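Local coordinates for uncharacterized protein (Nostoc punctiforme, PDB 2QDR), which is of unknown function but has a cupin-type double-stranded beta-helix fold and may be a dioxygenase, at residues 25-30 / 264-269; 103-108 / 166-171; 112-117 / 132-137; 200-205 / 222-227. One frame throughout, in Å; residues are numbered along the deposited sequence.

From the N terminus the chain first passes through 25-30, whose partner, 264-269, comes near the end. Contact 1 therefore closes a loop that holds the other three contacts. Contact 2 joins 103-108 to 166-171, and contact 3 falls between them along the chain, pairing strands 113-117 and 133-137. Contacts 2 and 3 touch, through Leu-166 and Leu-113. Contact 4 comes later in the chain, pairing the entry to strand 205-212 with the end of strand 218-224. No two loops cross. Contacts 2 and 4 lie on opposite sides of the chain's centre. Contact 1 ties the N-terminal loop to a late turn; contacts 3 and 4 join neighbouring strands in two different antiparallel sheets.

Contact 1 of 4, residues 25-30 / 264-269; sequences EDWGGD and CPSFST
Ser-266 and Phe-267, the two middle residues of a type II beta turn from Pro-265 to Ser-268, meet Asp-26 and Trp-27 of an N-terminal loop. Ser-266 carries the contact with its OG. This atom is 3.5 Å from Asp-26 CB and equally close to Trp-27 CB. It also lies at the indole edge, near the ring plane. Trp-27 CG sits between the backbone N and the carbonyl carbon (chi1 59°), which brings CG to 4.0 Å from Ser-266 OG. The rest of the ring leads away, and Gly-29 N lies 3.6 Å above its plane, offset toward the rim. Phe-267 CE2 adds apolar packing, 4.4 Å from Trp-27 CB. The carboxylate of Asp-26 lies beside Ser-266 CB, with OD2 4.4 Å from Pro-265 CB. An alanine in place of Asp-26 would probably open a gap beside Ser-266 CB and Pro-265 CB. Ser-268 OG braces the turn by a hydrogen bond to Pro-265 O. Phe-267 also meets the ring of Phe-183 of the second subunit. The turn follows strand 260-264 and leads into the next strand, and Phe-267 and Ser-268 form backbone bonds to Gln-236 at the end of strand 233-236.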
loop_
_atom_site.group_PDB
_atom_site.type_symbol
_atom_site.label_atom_id
_atom_site.label_comp_id
_atom_site.label_asym_id
_atom_site.label_seq_id
_atom_site.Cartn_x
_atom_site.Cartn_y
_atom_site.Cartn_z
ATOM N N GLU A 25 -13.632 34.012 11.466
ATOM C CA GLU A 25 -13.651 33.790 10.014
ATOM C C GLU A 25 -15.071 33.658 9.411
ATOM O O GLU A 25 -15.920 32.982 9.969
ATOM C CB GLU A 25 -12.722 32.588 9.764
ATOM C CG GLU A 25 -11.243 32.993 10.131
ATOM C CD GLU A 25 -10.338 31.896 10.692
ATOM O OE1 GLU A 25 -10.832 30.866 11.208
ATOM O OE2 GLU A 25 -9.109 32.138 10.717
ATOM N N ASP A 26 -15.288 34.371 8.298
ATOM C CA ASP A 26 -16.531 34.486 7.499
ATOM C C ASP A 26 -17.458 33.256 7.499
ATOM O O ASP A 26 -18.655 33.351 7.779
ATOM C CB ASP A 26 -16.106 34.802 6.044
ATOM C CG ASP A 26 -17.092 35.644 5.293
ATOM O OD1 ASP A 26 -18.205 35.900 5.782
ATOM O OD2 ASP A 26 -16.707 36.093 4.190
ATOM N N TRP A 27 -16.862 32.108 7.190
ATOM C CA TRP A 27 -17.555 30.804 7.114
ATOM C C TRP A 27 -17.890 30.131 8.449
ATOM O O TRP A 27 -18.621 29.163 8.441
ATOM C CB TRP A 27 -16.733 29.815 6.259
ATOM C CG TRP A 27 -15.332 29.546 6.758
ATOM C CD1 TRP A 27 -14.188 30.195 6.383
ATOM C CD2 TRP A 27 -14.937 28.574 7.729
ATOM N NE1 TRP A 27 -13.112 29.681 7.050
ATOM C CE2 TRP A 27 -13.537 28.687 7.885
ATOM C CE3 TRP A 27 -15.627 27.607 8.473
ATOM C CZ2 TRP A 27 -12.807 27.875 8.762
ATOM C CZ3 TRP A 27 -14.903 26.800 9.348
ATOM C CH2 TRP A 27 -13.504 26.938 9.481
ATOM N N GLY A 28 -17.384 30.638 9.574
ATOM C CA GLY A 28 -17.627 30.059 10.904
ATOM C C GLY A 28 -16.393 29.546 11.649
ATOM O O GLY A 28 -16.531 28.730 12.558
ATOM N N GLY A 29 -15.195 30.014 11.292
ATOM C CA GLY A 29 -13.969 29.604 11.971
ATOM C C GLY A 29 -13.802 30.385 13.267
ATOM O O GLY A 29 -14.543 31.346 13.533
ATOM N N ASP A 30 -12.809 29.987 14.060
ATOM C CA ASP A 30 -12.519 30.626 15.371
ATOM C C ASP A 30 -11.432 31.741 15.362
ATOM O O ASP A 30 -11.036 32.221 16.420
ATOM C CB ASP A 30 -12.227 29.535 16.448
ATOM C CG ASP A 30 -11.109 28.548 16.059
ATOM O OD1 ASP A 30 -10.337 28.790 15.097
ATOM O OD2 ASP A 30 -11.021 27.503 16.744
ATOM N N CYS A 264 -11.952 34.716 -3.676
ATOM C CA CYS A 264 -13.218 34.028 -3.589
ATOM C C CYS A 264 -13.623 33.981 -2.130
ATOM O O CYS A 264 -13.097 33.146 -1.389
ATOM C CB CYS A 264 -13.054 32.620 -4.144
ATOM S SG CYS A 264 -12.384 32.618 -5.820
ATOM N N PRO A 265 -14.548 34.865 -1.699
ATOM C CA PRO A 265 -14.931 34.814 -0.295
ATOM C C PRO A 265 -15.791 33.583 -0.011
ATOM O O PRO A 265 -16.150 32.849 -0.928
ATOM C CB PRO A 265 -15.710 36.117 -0.084
ATOM C CG PRO A 265 -16.308 36.398 -1.385
ATOM C CD PRO A 265 -15.292 35.919 -2.411
ATOM N N SER A 266 -16.112 33.369 1.254
ATOM C CA SER A 266 -16.899 32.210 1.658
ATOM C C SER A 266 -18.229 32.057 0.914
ATOM O O SER A 266 -18.945 33.021 0.720
ATOM C CB SER A 266 -17.121 32.253 3.163
ATOM O OG SER A 266 -15.852 32.173 3.790
ATOM N N PHE A 267 -18.483 30.827 0.466
ATOM C CA PHE A 267 -19.702 30.402 -0.262
ATOM C C PHE A 267 -19.810 30.926 -1.705
ATOM O O PHE A 267 -20.910 31.111 -2.213
ATOM C CB PHE A 267 -20.988 30.698 0.549
ATOM C CG PHE A 267 -20.943 30.153 1.952
ATOM C CD1 PHE A 267 -21.149 28.796 2.190
ATOM C CD2 PHE A 267 -20.688 30.998 3.041
ATOM C CE1 PHE A 267 -21.095 28.285 3.489
ATOM C CE2 PHE A 267 -20.640 30.492 4.345
ATOM C CZ PHE A 267 -20.839 29.131 4.566
ATOM N N SER A 268 -18.667 31.124 -2.362
ATOM C CA SER A 268 -18.635 31.537 -3.757
ATOM C C SER A 268 -18.867 30.280 -4.575
ATOM O O SER A 268 -18.559 29.186 -4.122
ATOM C CB SER A 268 -17.289 32.138 -4.136
ATOM O OG SER A 268 -16.986 33.267 -3.356
ATOM N N THR A 269 -19.407 30.437 -5.772
ATOM C CA THR A 269 -19.690 29.309 -6.656
ATOM C C THR A 269 -18.761 29.423 -7.859
ATOM O O THR A 269 -19.065 30.126 -8.828
ATOM C CB THR A 269 -21.168 29.292 -7.054
ATOM O OG1 THR A 269 -21.965 29.254 -5.866
ATOM C CG2 THR A 269 -21.485 28.072 -7.934
#

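Contact 2 of 4, residues 103-108 / 166-171; sequences EAPSGI and LEYKYA
Ile-108 and Lys-169 form an antiparallel hydrogen-bonded pair in a small two-stranded sheet, 108-109 with 168-169. Ile-108 N bonds to Lys-169 O at 2.9 Å and nearly straight, 172° at the hydrogen. The return bond, Lys-169 N to Ile-108 O, is longer at 3.2 Å, and its donor stands above the carbonyl plane. Next to this pair, Tyr-168 OH donates to Ser-106 O at 2.6 Å. The oxygen lies at the edge of the phenol, near the ring plane. Tyr-168 CG is anti to the backbone N (chi1 165°), and the end of the side chain comes in toward 103-108. Pro-105 crosses the phenol obliquely and brings CG to 3.9 Å from Tyr-168 CZ. Ser-106 O also meets the edge of the Tyr-170 ring, at CD1. Gly-107 CA packs on Tyr-168 CE1 and Lys-169 O. A CB there would clash with both atoms, and the backbone angles of Gly-107 by themselves call for glycine. Further out, Gly-107 and Tyr-168 form backbone bonds to Ile-143 and Arg-70, while Arg-142 NE bonds to Ala-171 O. Pro-105 packs on Met-72 and Ile-76. Past the bonded pair, the two segments still touch through methyl groups, with Ile-108 CG2 4.1 Å from Ala-171 CB.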
loop_
_atom_site.group_PDB
_atom_site.type_symbol
_atom_site.label_atom_id
_atom_site.label_comp_id
_atom_site.label_asym_id
_atom_site.label_seq_id
_atom_site.Cartn_x
_atom_site.Cartn_y
_atom_site.Cartn_z
ATOM N N GLU A 103 17.427 48.657 0.813
ATOM C CA GLU A 103 18.112 48.170 1.999
ATOM C C GLU A 103 17.369 48.729 3.212
ATOM O O GLU A 103 17.206 49.944 3.326
ATOM C CB GLU A 103 19.581 48.577 1.949
ATOM C CG GLU A 103 20.431 48.003 3.063
ATOM C CD GLU A 103 21.926 48.210 2.835
ATOM O OE1 GLU A 103 22.318 48.938 1.897
ATOM O OE2 GLU A 103 22.717 47.626 3.604
ATOM N N ALA A 104 16.881 47.831 4.070
ATOM C CA ALA A 104 16.126 48.191 5.266
ATOM C C ALA A 104 16.807 47.660 6.531
ATOM O O ALA A 104 17.544 46.661 6.475
ATOM C CB ALA A 104 14.699 47.662 5.162
ATOM N N PRO A 105 16.549 48.316 7.682
ATOM C CA PRO A 105 17.158 47.898 8.929
ATOM C C PRO A 105 16.405 46.743 9.567
ATOM O O PRO A 105 15.309 46.381 9.128
ATOM C CB PRO A 105 17.036 49.147 9.796
ATOM C CG PRO A 105 15.763 49.747 9.362
ATOM C CD PRO A 105 15.649 49.466 7.894
ATOM N N SER A 106 17.021 46.186 10.605
ATOM C CA SER A 106 16.463 45.093 11.367
ATOM C C SER A 106 15.366 45.636 12.264
ATOM O O SER A 106 15.320 46.839 12.538
ATOM C CB SER A 106 17.550 44.446 12.222
ATOM O OG SER A 106 18.116 45.396 13.116
ATOM N N GLY A 107 14.504 44.743 12.733
ATOM C CA GLY A 107 13.405 45.112 13.615
ATOM C C GLY A 107 12.294 44.105 13.554
ATOM O O GLY A 107 12.498 42.984 13.090
ATOM N N ILE A 108 11.125 44.509 14.038
ATOM C CA ILE A 108 9.933 43.664 14.046
ATOM C C ILE A 108 8.831 44.372 13.301
ATOM O O ILE A 108 9.000 45.517 12.872
ATOM C CB ILE A 108 9.446 43.329 15.492
ATOM C CG1 ILE A 108 9.034 44.596 16.278
ATOM C CG2 ILE A 108 10.520 42.568 16.233
ATOM C CD1 ILE A 108 8.491 44.316 17.672
ATOM N N LEU A 166 -0.179 46.707 9.723
ATOM C CA LEU A 166 1.246 46.419 9.924
ATOM C C LEU A 166 2.094 47.693 10.019
ATOM O O LEU A 166 1.894 48.649 9.264
ATOM C CB LEU A 166 1.760 45.454 8.833
ATOM C CG LEU A 166 3.210 44.924 8.966
ATOM C CD1 LEU A 166 3.413 43.588 8.249
ATOM C CD2 LEU A 166 4.283 45.956 8.533
ATOM N N GLU A 167 3.043 47.677 10.954
ATOM C CA GLU A 167 3.931 48.795 11.197
ATOM C C GLU A 167 5.313 48.305 11.657
ATOM O O GLU A 167 5.402 47.354 12.419
ATOM C CB GLU A 167 3.247 49.678 12.244
ATOM C CG GLU A 167 3.938 50.982 12.629
ATOM C CD GLU A 167 3.122 51.824 13.613
ATOM O OE1 GLU A 167 1.878 51.655 13.670
ATOM O OE2 GLU A 167 3.724 52.685 14.303
ATOM N N TYR A 168 6.380 48.932 11.166
ATOM C CA TYR A 168 7.749 48.586 11.555
ATOM C C TYR A 168 8.101 49.284 12.876
ATOM O O TYR A 168 7.660 50.406 13.138
ATOM C CB TYR A 168 8.775 48.966 10.461
ATOM C CG TYR A 168 10.225 48.970 10.938
ATOM C CD1 TYR A 168 11.017 47.825 10.900
ATOM C CD2 TYR A 168 10.792 50.141 11.453
ATOM C CE1 TYR A 168 12.340 47.859 11.360
ATOM C CE2 TYR A 168 12.091 50.181 11.921
ATOM C CZ TYR A 168 12.857 49.049 11.875
ATOM O OH TYR A 168 14.137 49.138 12.347
ATOM N N LYS A 169 8.899 48.596 13.689
ATOM C CA LYS A 169 9.400 49.092 14.958
ATOM C C LYS A 169 10.789 48.495 15.142
ATOM O O LYS A 169 10.989 47.299 14.911
ATOM C CB LYS A 169 8.476 48.757 16.139
ATOM C CG LYS A 169 7.161 49.567 16.245
ATOM C CD LYS A 169 7.432 51.083 16.421
ATOM C CE LYS A 169 6.182 51.918 16.719
ATOM N NZ LYS A 169 5.619 51.665 18.075
ATOM N N TYR A 170 11.754 49.338 15.506
ATOM C CA TYR A 170 13.121 48.896 15.741
ATOM C C TYR A 170 13.185 48.139 17.057
ATOM O O TYR A 170 12.626 48.586 18.046
ATOM C CB TYR A 170 14.100 50.078 15.784
ATOM C CG TYR A 170 15.526 49.641 16.071
ATOM C CD1 TYR A 170 16.270 48.965 15.096
ATOM C CD2 TYR A 170 16.138 49.903 17.300
ATOM C CE1 TYR A 170 17.569 48.544 15.330
ATOM C CE2 TYR A 170 17.457 49.490 17.550
ATOM C CZ TYR A 170 18.166 48.808 16.553
ATOM O OH TYR A 170 19.467 48.383 16.758
ATOM N N ALA A 171 13.848 46.986 17.044
ATOM C CA ALA A 171 14.010 46.151 18.222
ATOM C C ALA A 171 15.299 45.350 18.087
ATOM O O ALA A 171 15.658 44.934 16.994
ATOM C CB ALA A 171 12.822 45.222 18.386
#

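Contact 3 of 4, residues 112-117 / 132-137; sequences DLEIFV and HSYSFI
The carboxylate of Glu-114 is gripped at both oxygens: OE1 accepts a hydrogen bond from Tyr-134 OH, and OE2 meets Arg-211 and Arg-284 in salt bridges and Asn-161 ND2 in a hydrogen bond. Tyr-134 CG is anti to the backbone N (chi1 171°), and the ring end comes nearer to 112-117, where OH meets OE1. OE1 lies at the edge of the phenol, in its plane, while the carboxylate plane is turned 71° from the ring. Arg-211 NE also bonds to Tyr-134 OH. A phenylalanine in place of Tyr-134 would probably leave OE1 without this donor and Arg-211 NE without this acceptor. Phe-136 presents its edge to Glu-114 CD, with CD2 3.6 Å from Glu-114 CG. On the same sheet face Phe-116 crosses Tyr-134 at about a right angle. Its CZ is 3.8 Å from His-132 CB, and those two rings meet obliquely. The opposite face carries Leu-113, Ile-115, Ser-135 and Ile-137, and CD1 of Ile-115 is 4.0 Å from CD1 of Ile-137. Six backbone hydrogen bonds hold the segments, from Leu-113 with Ile-137 to Val-117 with His-132. The strands run antiparallel, at 173°, within the cupin-type double-stranded beta-helix. Strand 113-117 lies between 133-137 and 154-160, and 133-137 pairs onward with 184-188. Glu-114, Phe-116 and Tyr-134 pack on strand 218-224 of another sheet, while Ile-115, Val-117 and Ile-137 pack on strand 121-124.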
loop_
_atom_site.group_PDB
_atom_site.type_symbol
_atom_site.label_atom_id
_atom_site.label_comp_id
_atom_site.label_asym_id
_atom_site.label_seq_id
_atom_site.Cartn_x
_atom_site.Cartn_y
_atom_site.Cartn_z
ATOM N N ASP A 112 1.377 39.807 11.548
ATOM C CA ASP A 112 1.907 38.646 10.839
ATOM C C ASP A 112 2.131 39.057 9.376
ATOM O O ASP A 112 1.256 39.706 8.779
ATOM C CB ASP A 112 0.966 37.437 10.911
ATOM C CG ASP A 112 0.761 36.918 12.320
ATOM O OD1 ASP A 112 1.454 37.366 13.256
ATOM O OD2 ASP A 112 -0.114 36.048 12.485
ATOM N N LEU A 113 3.300 38.701 8.832
ATOM C CA LEU A 113 3.706 39.039 7.468
ATOM C C LEU A 113 4.150 37.827 6.640
ATOM O O LEU A 113 5.021 37.087 7.073
ATOM C CB LEU A 113 4.853 40.061 7.539
ATOM C CG LEU A 113 5.650 40.480 6.288
ATOM C CD1 LEU A 113 4.770 40.916 5.118
ATOM C CD2 LEU A 113 6.626 41.587 6.653
ATOM N N GLU A 114 3.548 37.627 5.465
ATOM C CA GLU A 114 3.942 36.535 4.583
ATOM C C GLU A 114 4.549 37.190 3.359
ATOM O O GLU A 114 4.079 38.238 2.912
ATOM C CB GLU A 114 2.793 35.637 4.186
ATOM C CG GLU A 114 1.895 35.331 5.331
ATOM C CD GLU A 114 1.008 34.138 5.092
ATOM O OE1 GLU A 114 1.497 33.087 4.622
ATOM O OE2 GLU A 114 -0.173 34.241 5.440
ATOM N N ILE A 115 5.592 36.554 2.833
ATOM C CA ILE A 115 6.345 37.030 1.694
ATOM C C ILE A 115 6.554 35.887 0.731
ATOM O O ILE A 115 6.928 34.816 1.171
ATOM C CB ILE A 115 7.714 37.557 2.199
ATOM C CG1 ILE A 115 7.511 38.770 3.113
ATOM C CG2 ILE A 115 8.679 37.935 1.068
ATOM C CD1 ILE A 115 8.788 39.303 3.701
ATOM N N PHE A 116 6.320 36.127 -0.561
ATOM C CA PHE A 116 6.531 35.133 -1.612
ATOM C C PHE A 116 7.142 35.850 -2.814
ATOM O O PHE A 116 6.494 36.708 -3.405
ATOM C CB PHE A 116 5.245 34.418 -2.004
ATOM C CG PHE A 116 5.463 33.341 -3.028
ATOM C CD1 PHE A 116 5.854 32.076 -2.633
ATOM C CD2 PHE A 116 5.305 33.597 -4.383
ATOM C CE1 PHE A 116 6.070 31.071 -3.567
ATOM C CE2 PHE A 116 5.524 32.607 -5.328
ATOM C CZ PHE A 116 5.900 31.333 -4.917
ATOM N N VAL A 117 8.353 35.452 -3.203
ATOM C CA VAL A 117 9.087 36.110 -4.295
ATOM C C VAL A 117 8.625 35.686 -5.689
ATOM O O VAL A 117 8.728 34.519 -6.050
ATOM C CB VAL A 117 10.606 35.856 -4.164
ATOM C CG1 VAL A 117 11.397 36.570 -5.284
ATOM C CG2 VAL A 117 11.105 36.298 -2.781
ATOM N N HIS A 132 10.510 32.331 -6.149
ATOM C CA HIS A 132 9.537 31.421 -5.497
ATOM C C HIS A 132 9.925 30.988 -4.059
ATOM O O HIS A 132 9.450 29.965 -3.559
ATOM C CB HIS A 132 9.237 30.220 -6.423
ATOM C CG HIS A 132 8.570 30.602 -7.710
ATOM N ND1 HIS A 132 7.639 29.793 -8.319
ATOM C CD2 HIS A 132 8.598 31.746 -8.438
ATOM C CE1 HIS A 132 7.209 30.375 -9.426
ATOM N NE2 HIS A 132 7.770 31.567 -9.516
ATOM N N SER A 133 10.774 31.777 -3.396
ATOM C CA SER A 133 11.150 31.498 -2.013
ATOM C C SER A 133 10.044 32.141 -1.169
ATOM O O SER A 133 9.433 33.125 -1.590
ATOM C CB SER A 133 12.534 32.020 -1.673
ATOM O OG SER A 133 13.505 31.348 -2.456
ATOM N N TYR A 134 9.792 31.563 -0.001
ATOM C CA TYR A 134 8.731 31.990 0.896
ATOM C C TYR A 134 9.189 32.172 2.314
ATOM O O TYR A 134 10.089 31.471 2.769
ATOM C CB TYR A 134 7.618 30.916 0.896
ATOM C CG TYR A 134 6.523 31.102 1.932
ATOM C CD1 TYR A 134 5.524 32.041 1.743
ATOM C CD2 TYR A 134 6.494 30.338 3.099
ATOM C CE1 TYR A 134 4.540 32.242 2.687
ATOM C CE2 TYR A 134 5.501 30.521 4.048
ATOM C CZ TYR A 134 4.524 31.480 3.837
ATOM O OH TYR A 134 3.515 31.684 4.757
ATOM N N SER A 135 8.541 33.101 3.012
ATOM C CA SER A 135 8.807 33.350 4.419
ATOM C C SER A 135 7.540 33.785 5.135
ATOM O O SER A 135 6.729 34.513 4.559
ATOM C CB SER A 135 9.870 34.428 4.636
ATOM O OG SER A 135 9.997 34.702 6.031
ATOM N N PHE A 136 7.378 33.298 6.368
ATOM C CA PHE A 136 6.276 33.668 7.257
ATOM C C PHE A 136 6.953 34.262 8.486
ATOM O O PHE A 136 7.680 33.560 9.188
ATOM C CB PHE A 136 5.380 32.511 7.692
ATOM C CG PHE A 136 4.273 32.947 8.616
ATOM C CD1 PHE A 136 4.463 33.008 9.988
ATOM C CD2 PHE A 136 3.052 33.333 8.106
ATOM C CE1 PHE A 136 3.448 33.438 10.835
ATOM C CE2 PHE A 136 2.020 33.761 8.949
ATOM C CZ PHE A 136 2.223 33.808 10.313
ATOM N N ILE A 137 6.689 35.535 8.740
ATOM C CA ILE A 137 7.265 36.264 9.849
ATOM C C ILE A 137 6.145 36.602 10.835
ATOM O O ILE A 137 5.390 37.551 10.603
ATOM C CB ILE A 137 7.964 37.549 9.352
ATOM C CG1 ILE A 137 8.960 37.212 8.232
ATOM C CG2 ILE A 137 8.641 38.285 10.532
ATOM C CD1 ILE A 137 9.537 38.412 7.531
#

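Contact 4 of 4, residues 200-205 / 222-227; sequences VQFVQA and LAILPH
Ala-205 and Phe-202 make the close side of this contact, against Leu-222, Ala-223 and Ile-224. Ala-205 faces Ile-224 in an antiparallel non-hydrogen-bonded pair, with CA atoms 4.6 Å apart. Ala-205 CA lies 3.2 Å from Ala-223 O. With CG anti to the backbone N (chi1 -179°), Leu-222 branches between Ala-205 and Phe-202. Its CD1 is 4.1 Å from Ala-205 CB. Its CD2 meets the Phe-202 ring, 4.0 Å from CE2. The side chains of Leu-222 and Phe-202 cross at about a right angle. Ile-224 CD1 approaches the edge of the same ring, near its plane, at 4.4 Å from CE2. Phe-202 is partly exposed and lies about 3 Å, at nearest atoms, from a bound ligand of unknown identity. The other side is looser. Gln-204, the centre of an inverse gamma turn, brings its O only to 3.7 Å from Leu-225 N. The side chain of Gln-204 turns to another chain, where OE1 bonds to Trp-194 N of the third subunit. Leu-225 packs on Leu-225 of that same subunit. The Ala-205 and Ile-224 pair stands at the end of the antiparallel pairing of strands 205-212 and 218-224, within one of the large sheets of a cupin-type double-stranded beta-helix.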
loop_
_atom_site.group_PDB
_atom_site.type_symbol
_atom_site.label_atom_id
_atom_site.label_comp_id
_atom_site.label_asym_id
_atom_site.label_seq_id
_atom_site.Cartn_x
_atom_site.Cartn_y
_atom_site.Cartn_z
ATOM N N VAL A 200 -10.853 16.272 -3.619
ATOM C CA VAL A 200 -11.290 15.203 -4.536
ATOM C C VAL A 200 -11.359 15.654 -6.010
ATOM O O VAL A 200 -11.132 14.851 -6.927
ATOM C CB VAL A 200 -12.685 14.610 -4.078
ATOM C CG1 VAL A 200 -13.304 13.641 -5.117
ATOM C CG2 VAL A 200 -12.565 13.939 -2.693
ATOM N N GLN A 201 -11.661 16.935 -6.230
ATOM C CA GLN A 201 -11.776 17.488 -7.585
ATOM C C GLN A 201 -10.411 17.723 -8.270
ATOM O O GLN A 201 -10.312 17.573 -9.500
ATOM C CB GLN A 201 -12.567 18.800 -7.594
ATOM C CG GLN A 201 -14.035 18.793 -7.049
ATOM C CD GLN A 201 -14.172 18.897 -5.529
ATOM O OE1 GLN A 201 -13.184 18.955 -4.799
ATOM N NE2 GLN A 201 -15.412 18.956 -5.057
ATOM N N PHE A 202 -9.383 18.092 -7.490
ATOM C CA PHE A 202 -8.021 18.333 -8.002
ATOM C C PHE A 202 -7.084 17.116 -7.846
ATOM O O PHE A 202 -5.947 17.266 -7.399
ATOM C CB PHE A 202 -7.403 19.571 -7.326
ATOM C CG PHE A 202 -8.061 20.871 -7.702
ATOM C CD1 PHE A 202 -9.203 21.308 -7.057
ATOM C CD2 PHE A 202 -7.506 21.686 -8.681
ATOM C CE1 PHE A 202 -9.781 22.526 -7.392
ATOM C CE2 PHE A 202 -8.090 22.899 -9.017
ATOM C CZ PHE A 202 -9.228 23.304 -8.376
ATOM N N VAL A 203 -7.565 15.921 -8.205
ATOM C CA VAL A 203 -6.763 14.675 -8.152
ATOM C C VAL A 203 -5.609 14.708 -9.186
ATOM O O VAL A 203 -4.506 14.244 -8.892
ATOM C CB VAL A 203 -7.664 13.364 -8.318
ATOM C CG1 VAL A 203 -6.856 12.093 -8.694
ATOM C CG2 VAL A 203 -8.488 13.111 -7.070
ATOM N N GLN A 204 -5.869 15.277 -10.373
ATOM C CA GLN A 204 -4.883 15.407 -11.459
ATOM C C GLN A 204 -4.150 16.731 -11.318
ATOM O O GLN A 204 -4.190 17.607 -12.191
ATOM C CB GLN A 204 -5.560 15.297 -12.832
ATOM C CG GLN A 204 -6.301 13.985 -13.147
ATOM C CD GLN A 204 -5.411 12.735 -13.160
ATOM O OE1 GLN A 204 -5.266 12.089 -14.198
ATOM N NE2 GLN A 204 -4.797 12.407 -12.022
ATOM N N ALA A 205 -3.458 16.847 -10.195
ATOM C CA ALA A 205 -2.699 18.018 -9.844
ATOM C C ALA A 205 -1.861 17.622 -8.662
ATOM O O ALA A 205 -2.079 16.567 -8.071
ATOM C CB ALA A 205 -3.607 19.159 -9.483
ATOM N N LEU A 222 0.128 25.110 -6.164
ATOM C CA LEU A 222 -0.679 24.112 -6.868
ATOM C C LEU A 222 -0.163 23.981 -8.291
ATOM O O LEU A 222 -0.078 24.976 -9.011
ATOM C CB LEU A 222 -2.153 24.520 -6.918
ATOM C CG LEU A 222 -3.155 23.564 -7.600
ATOM C CD1 LEU A 222 -3.282 22.271 -6.838
ATOM C CD2 LEU A 222 -4.527 24.222 -7.734
ATOM N N ALA A 223 0.173 22.759 -8.688
ATOM C CA ALA A 223 0.651 22.477 -10.027
ATOM C C ALA A 223 -0.470 21.729 -10.704
ATOM O O ALA A 223 -0.805 20.617 -10.269
ATOM C CB ALA A 223 1.903 21.641 -10.011
ATOM N N ILE A 224 -1.077 22.344 -11.721
ATOM C CA ILE A 224 -2.154 21.711 -12.470
ATOM C C ILE A 224 -1.514 21.122 -13.702
ATOM O O ILE A 224 -0.833 21.833 -14.442
ATOM C CB ILE A 224 -3.272 22.676 -12.877
ATOM C CG1 ILE A 224 -3.890 23.312 -11.617
ATOM C CG2 ILE A 224 -4.329 21.929 -13.743
ATOM C CD1 ILE A 224 -5.021 24.274 -11.873
ATOM N N LEU A 225 -1.725 19.829 -13.916
ATOM C CA LEU A 225 -1.160 19.162 -15.076
ATOM C C LEU A 225 -1.927 19.545 -16.328
ATOM O O LEU A 225 -3.045 20.053 -16.225
ATOM C CB LEU A 225 -1.219 17.641 -14.904
ATOM C CG LEU A 225 -0.425 17.054 -13.733
ATOM C CD1 LEU A 225 -0.618 15.541 -13.610
ATOM C CD2 LEU A 225 1.023 17.374 -13.898
ATOM N N PRO A 226 -1.332 19.330 -17.521
ATOM C CA PRO A 226 -2.058 19.615 -18.766
ATOM C C PRO A 226 -3.350 18.781 -18.910
ATOM O O PRO A 226 -3.605 17.896 -18.109
ATOM C CB PRO A 226 -1.054 19.215 -19.852
ATOM C CG PRO A 226 0.259 19.294 -19.214
ATOM C CD PRO A 226 0.046 18.876 -17.802
ATOM N N HIS A 227 -4.149 19.072 -19.926
ATOM C CA HIS A 227 -5.431 18.383 -20.180
ATOM C C HIS A 227 -6.336 18.254 -18.933
ATOM O O HIS A 227 -6.971 17.217 -18.730
ATOM C CB HIS A 227 -5.239 16.977 -20.793
ATOM C CG HIS A 227 -4.360 16.948 -22.000
ATOM N ND1 HIS A 227 -3.546 15.877 -22.297
ATOM C CD2 HIS A 227 -4.098 17.888 -22.934
ATOM C CE1 HIS A 227 -2.876 16.129 -23.406
ATOM N NE2 HIS A 227 -3.192 17.345 -23.812
#